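Serine/threonine-protein kinase pelle (Drosophila melanogaster, PDB 1D2Z) is a protein kinase of the Toll receptor pathway setting embryonic dorsoventral polarity, and binds Tube through its death domain. Local coordinates at residues Q50-S53 and Q54-G58. Numbering follows the deposited sequence.
Sequences QISS and QKQRG
A Schellman motif closes helix 45-56 of the Pelle death domain, and in the turn leading up to it Ser52 and Ser53 each meet the side chain four residues further on. The extended Gln56 side chain reaches back alongside Ser52, and its NE2 lies 3.1 Å from Ser52 OG, with the hydroxyl oxygen close to the plane of the amide; the N-H...O angle of 140° leaves the bond noticeably bent. The same nitrogen has a weak bond to Ser52 O, the carbonyl that also accepts Gln56 N at 3.0 Å, so backbone and side chain of one residue converge on one oxygen. Ser52 OG is placed for this by standing anti to its own nitrogen (chi1 172°), beside the carbonyl carbon. With an alanine here, Gln56 NE2 would lose its hydroxyl acceptor, and the amide, left with the weak bond to Ser52 O, would probably be freer to turn. Ser53 repeats the i to i+4 pattern with Arg57, whose chain bends at chi3 (-86°) to bring NH2 within 2.8 Å of Ser53 OG; the approach is oblique to the guanidinium and the bond weak. Ser53 O lies in plane at the guanidinium edge and accepts Arg57 N at 3.2 Å. Helical phi/psi is lost at Arg57, and Gly58, with positive phi, is the C' residue: its N bonds Lys55 O at 2.9 Å, while Arg59 N reaches back to Gln54 O. On the inward side of this six-helix bundle, Ile51 packs on Trp34 and Ile68. Gln50 gives NE2 to Glu64 of helix 61-73 and, weakly, to Asn29 of the Tube death domain, while its carbonyl oxygen receives Gln54 N at 3.0 Å and has Gln54 CG 3.2 Å away.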
loop_
_atom_site.group_PDB
_atom_site.type_symbol
_atom_site.label_atom_id
_atom_site.label_comp_id
_atom_site.label_asym_id
_atom_site.label_seq_id
_atom_site.Cartn_x
_atom_site.Cartn_y
_atom_site.Cartn_z
ATOM N N GLN A 50 0.728 -13.573 -8.276
ATOM C CA GLN A 50 1.714 -12.619 -8.777
ATOM C C GLN A 50 3.117 -13.103 -8.387
ATOM O O GLN A 50 4.046 -13.026 -9.186
ATOM C CB GLN A 50 1.435 -11.221 -8.209
ATOM C CG GLN A 50 2.431 -10.134 -8.628
ATOM C CD GLN A 50 2.082 -8.771 -8.046
ATOM O OE1 GLN A 50 0.908 -8.435 -7.893
ATOM N NE2 GLN A 50 3.102 -7.981 -7.719
ATOM N N ILE A 51 3.253 -13.640 -7.173
ATOM C CA ILE A 51 4.543 -14.154 -6.708
ATOM C C ILE A 51 4.906 -15.411 -7.494
ATOM O O ILE A 51 6.011 -15.516 -8.033
ATOM C CB ILE A 51 4.527 -14.515 -5.200
ATOM C CG1 ILE A 51 4.174 -13.284 -4.355
ATOM C CG2 ILE A 51 5.895 -15.063 -4.789
ATOM C CD1 ILE A 51 3.854 -13.595 -2.907
ATOM N N SER A 52 3.975 -16.361 -7.543
ATOM C CA SER A 52 4.177 -17.614 -8.267
ATOM C C SER A 52 4.565 -17.304 -9.705
ATOM O O SER A 52 5.514 -17.878 -10.236
ATOM C CB SER A 52 2.896 -18.459 -8.251
ATOM O OG SER A 52 3.015 -19.583 -9.107
ATOM N N SER A 53 3.849 -16.352 -10.299
ATOM C CA SER A 53 4.076 -15.926 -11.673
ATOM C C SER A 53 5.489 -15.395 -11.882
ATOM O O SER A 53 6.167 -15.785 -12.833
ATOM C CB SER A 53 3.056 -14.852 -12.062
ATOM O OG SER A 53 3.341 -14.310 -13.339
ATOM N N GLN A 54 5.923 -14.498 -11.002
ATOM C CA GLN A 54 7.263 -13.924 -11.097
ATOM C C GLN A 54 8.327 -15.001 -10.994
ATOM O O GLN A 54 9.323 -14.958 -11.713
ATOM C CB GLN A 54 7.486 -12.869 -10.009
ATOM C CG GLN A 54 6.706 -11.591 -10.225
ATOM C CD GLN A 54 7.142 -10.849 -11.472
ATOM O OE1 GLN A 54 6.377 -10.705 -12.423
ATOM N NE2 GLN A 54 8.378 -10.378 -11.475
ATOM N N LYS A 55 8.093 -15.982 -10.124
ATOM C CA LYS A 55 9.033 -17.077 -9.929
ATOM C C LYS A 55 9.189 -17.909 -11.200
ATOM O O LYS A 55 10.306 -18.256 -11.586
ATOM C CB LYS A 55 8.598 -17.979 -8.772
ATOM C CG LYS A 55 9.594 -19.090 -8.479
ATOM C CD LYS A 55 9.015 -20.176 -7.593
ATOM C CE LYS A 55 10.030 -21.296 -7.407
ATOM N NZ LYS A 55 9.437 -22.492 -6.746
ATOM N N GLN A 56 8.071 -18.223 -11.850
ATOM C CA GLN A 56 8.096 -19.007 -13.087
ATOM C C GLN A 56 8.895 -18.278 -14.169
ATOM O O GLN A 56 9.484 -18.911 -15.046
ATOM C CB GLN A 56 6.672 -19.291 -13.576
ATOM C CG GLN A 56 5.845 -20.156 -12.626
ATOM C CD GLN A 56 4.387 -20.258 -13.043
ATOM O OE1 GLN A 56 4.079 -20.626 -14.177
ATOM N NE2 GLN A 56 3.480 -19.928 -12.124
ATOM N N ARG A 57 8.916 -16.948 -14.092
ATOM C CA ARG A 57 9.656 -16.119 -15.040
ATOM C C ARG A 57 11.124 -15.947 -14.632
ATOM O O ARG A 57 11.808 -15.041 -15.108
ATOM C CB ARG A 57 8.980 -14.750 -15.202
ATOM C CG ARG A 57 7.756 -14.775 -16.114
ATOM C CD ARG A 57 7.126 -13.395 -16.283
ATOM N NE ARG A 57 6.181 -13.088 -15.213
ATOM C CZ ARG A 57 5.356 -12.043 -15.208
ATOM N NH1 ARG A 57 5.356 -11.180 -16.218
ATOM N NH2 ARG A 57 4.507 -11.874 -14.201
ATOM N N GLY A 58 11.595 -16.818 -13.739
ATOM C CA GLY A 58 12.978 -16.774 -13.286
ATOM C C GLY A 58 13.360 -15.714 -12.260
ATOM O O GLY A 58 14.540 -15.555 -11.949
#